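Local coordinates for DNA repair protein XRCC1 (Homo sapiens, PDB 3LQC) that acts as a scaffold in DNA single-strand break repair, mediating the assembly of repair protein complexes and binding poly-ADP-ribose chains, at residues A[44-49]-A[125-130]. Residues are numbered along the deposited sequence; the frame is centred on the assembly and turned at random.
Sequences SVVLQL and WDRVKI. With CO3 (carbonate ion), chain D.
Leu49 N and Arg127 NH1 both donate to one carbonyl oxygen, Asp126 O, reaching it from opposite faces of its plane. The acceptor sits at a classic beta bulge, Asp126 and Arg127 both facing Gly73 of strand 67-73, at the corner where the chain enters the mixed sheet of the XRCC1 N-terminal domain as the antiparallel neighbour of strand 44-49. Leu49 N lies 2.8 Å from Asp126 O, whereas Arg127 NH1 stands above the carbonyl plane, 2.7 Å from the same Asp126 O. Arginine suits this place because its planar cation offers a flat face to the Gln48 methylenes, with Gln48 CG over it toward the rim, 3.7 Å from Arg127 NE, and N-H groups at its edge, where a water joins NH1 to Leu49 O. An alanine at Arg127 would probably leave Asp126 O with Leu49 N as its one donor here and uncover the aliphatic part of Gln48. Beyond the bulge, paired backbone bonds join Leu47 to Val128 and Val45 to Ile130. Their branched apolar side chains suit a buried face, where Phe149 of strand 143-150 packs on Leu47, Val128 and Ile130; Leu49 CD1 touches Val128 CG2 at 3.8 Å. On the other face, Val46 CG2 packs against Lys129 CE at 3.7 Å, so that a methyl group flanks the aliphatic part of a buried lysine, which also makes a cation-pi contact with Tyr84. Its ammonium and the Ser44 hydroxyl meet a carbonate, probably from the crystallisation liquor, that Arg7 also binds: Lys129 NZ donates to carbonate O2 at 2.7 Å, and Ser44 OG to carbonate O1 at 2.6 Å.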
loop_
_atom_site.group_PDB
_atom_site.type_symbol
_atom_site.label_atom_id
_atom_site.label_comp_id
_atom_site.label_asym_id
_atom_site.label_seq_id
_atom_site.Cartn_x
_atom_site.Cartn_y
_atom_site.Cartn_z
ATOM N N SER A 44 -22.835 1.534 3.245
ATOM C CA SER A 44 -22.709 0.702 4.434
ATOM C C SER A 44 -24.060 0.162 4.869
ATOM O O SER A 44 -25.103 0.720 4.531
ATOM C CB SER A 44 -22.124 1.509 5.575
ATOM O OG SER A 44 -22.969 2.606 5.855
ATOM N N VAL A 45 -24.038 -0.938 5.608
ATOM C CA VAL A 45 -25.203 -1.362 6.361
ATOM C C VAL A 45 -24.826 -1.334 7.832
ATOM O O VAL A 45 -23.676 -1.588 8.192
ATOM C CB VAL A 45 -25.674 -2.789 5.986
ATOM C CG1 VAL A 45 -26.145 -2.848 4.543
ATOM C CG2 VAL A 45 -24.574 -3.783 6.225
ATOM N N VAL A 46 -25.785 -1.000 8.683
ATOM C CA VAL A 46 -25.558 -1.053 10.112
ATOM C C VAL A 46 -26.505 -2.059 10.739
ATOM O O VAL A 46 -27.717 -2.004 10.527
ATOM C CB VAL A 46 -25.736 0.315 10.779
ATOM C CG1 VAL A 46 -25.823 0.155 12.299
ATOM C CG2 VAL A 46 -24.586 1.232 10.405
ATOM N N LEU A 47 -25.930 -2.996 11.485
ATOM C CA LEU A 47 -26.703 -3.966 12.234
ATOM C C LEU A 47 -26.832 -3.465 13.659
ATOM O O LEU A 47 -25.835 -3.314 14.367
ATOM C CB LEU A 47 -26.019 -5.334 12.249
ATOM C CG LEU A 47 -25.568 -6.007 10.952
ATOM C CD1 LEU A 47 -24.905 -7.341 11.293
ATOM C CD2 LEU A 47 -26.722 -6.202 9.979
ATOM N N GLN A 48 -28.065 -3.187 14.055
ATOM C CA GLN A 48 -28.388 -2.827 15.421
ATOM C C GLN A 48 -28.749 -4.090 16.193
ATOM O O GLN A 48 -29.831 -4.649 16.025
ATOM C CB GLN A 48 -29.570 -1.868 15.433
ATOM C CG GLN A 48 -29.251 -0.516 14.842
ATOM C CD GLN A 48 -30.429 0.429 14.923
ATOM O OE1 GLN A 48 -31.585 0.009 14.815
ATOM N NE2 GLN A 48 -30.146 1.710 15.114
ATOM N N LEU A 49 -27.830 -4.543 17.029
ATOM C CA LEU A 49 -28.022 -5.776 17.764
ATOM C C LEU A 49 -28.815 -5.532 19.039
ATOM O O LEU A 49 -28.625 -4.521 19.714
ATOM C CB LEU A 49 -26.669 -6.391 18.099
ATOM C CG LEU A 49 -25.726 -6.542 16.912
ATOM C CD1 LEU A 49 -24.439 -7.199 17.377
ATOM C CD2 LEU A 49 -26.386 -7.356 15.830
ATOM N N TRP A 125 -20.249 -5.336 21.573
ATOM C CA TRP A 125 -20.787 -4.271 20.750
ATOM C C TRP A 125 -22.206 -4.594 20.354
ATOM O O TRP A 125 -22.546 -5.757 20.176
ATOM C CB TRP A 125 -19.929 -4.129 19.494
ATOM C CG TRP A 125 -18.459 -4.018 19.781
ATOM C CD1 TRP A 125 -17.529 -5.021 19.740
ATOM C CD2 TRP A 125 -17.757 -2.829 20.168
ATOM N NE1 TRP A 125 -16.294 -4.523 20.065
ATOM C CE2 TRP A 125 -16.403 -3.192 20.333
ATOM C CE3 TRP A 125 -18.141 -1.503 20.389
ATOM C CZ2 TRP A 125 -15.435 -2.262 20.705
ATOM C CZ3 TRP A 125 -17.177 -0.586 20.756
ATOM C CH2 TRP A 125 -15.837 -0.970 20.912
ATOM N N ASP A 126 -23.042 -3.574 20.216
ATOM C CA ASP A 126 -24.391 -3.801 19.700
ATOM C C ASP A 126 -24.645 -3.008 18.424
ATOM O O ASP A 126 -25.773 -2.932 17.944
ATOM C CB ASP A 126 -25.459 -3.516 20.758
ATOM C CG ASP A 126 -25.504 -2.062 21.178
ATOM O OD1 ASP A 126 -24.628 -1.278 20.766
ATOM O OD2 ASP A 126 -26.425 -1.705 21.935
ATOM N N ARG A 127 -23.582 -2.417 17.887
ATOM C CA ARG A 127 -23.622 -1.821 16.556
ATOM C C ARG A 127 -22.512 -2.392 15.676
ATOM O O ARG A 127 -21.333 -2.355 16.035
ATOM C CB ARG A 127 -23.506 -0.301 16.637
ATOM C CG ARG A 127 -24.637 0.356 17.407
ATOM C CD ARG A 127 -25.962 0.205 16.684
ATOM N NE ARG A 127 -27.043 0.857 17.422
ATOM C CZ ARG A 127 -27.845 0.234 18.282
ATOM N NH1 ARG A 127 -27.696 -1.063 18.510
ATOM N NH2 ARG A 127 -28.800 0.906 18.912
ATOM N N VAL A 128 -22.898 -2.944 14.534
ATOM C CA VAL A 128 -21.944 -3.441 13.561
ATOM C C VAL A 128 -22.145 -2.721 12.221
ATOM O O VAL A 128 -23.200 -2.815 11.592
ATOM C CB VAL A 128 -22.061 -4.963 13.363
ATOM C CG1 VAL A 128 -20.850 -5.482 12.612
ATOM C CG2 VAL A 128 -22.180 -5.676 14.711
ATOM N N LYS A 129 -21.121 -1.996 11.792
ATOM C CA LYS A 129 -21.177 -1.265 10.541
ATOM C C LYS A 129 -20.244 -1.916 9.532
ATOM O O LYS A 129 -19.033 -2.022 9.766
ATOM C CB LYS A 129 -20.789 0.201 10.766
ATOM C CG LYS A 129 -20.733 1.028 9.501
ATOM C CD LYS A 129 -20.355 2.469 9.799
ATOM C CE LYS A 129 -21.425 3.164 10.612
ATOM N NZ LYS A 129 -21.256 4.641 10.575
ATOM N N ILE A 130 -20.810 -2.365 8.418
ATOM C CA ILE A 130 -20.016 -2.946 7.340
ATOM C C ILE A 130 -19.967 -1.963 6.167
ATOM O O ILE A 130 -21.002 -1.613 5.604
ATOM C CB ILE A 130 -20.592 -4.294 6.872
ATOM C CG1 ILE A 130 -20.602 -5.305 8.020
ATOM C CG2 ILE A 130 -19.798 -4.836 5.714
ATOM C CD1 ILE A 130 -21.847 -5.251 8.881
HETATM C C CO3 D . -21.117 5.501 7.360
HETATM O O1 CO3 D . -21.979 4.528 7.370
HETATM O O2 CO3 D . -20.972 6.237 8.425
HETATM O O HOH W 1 -29.949 -2.003 20.206
#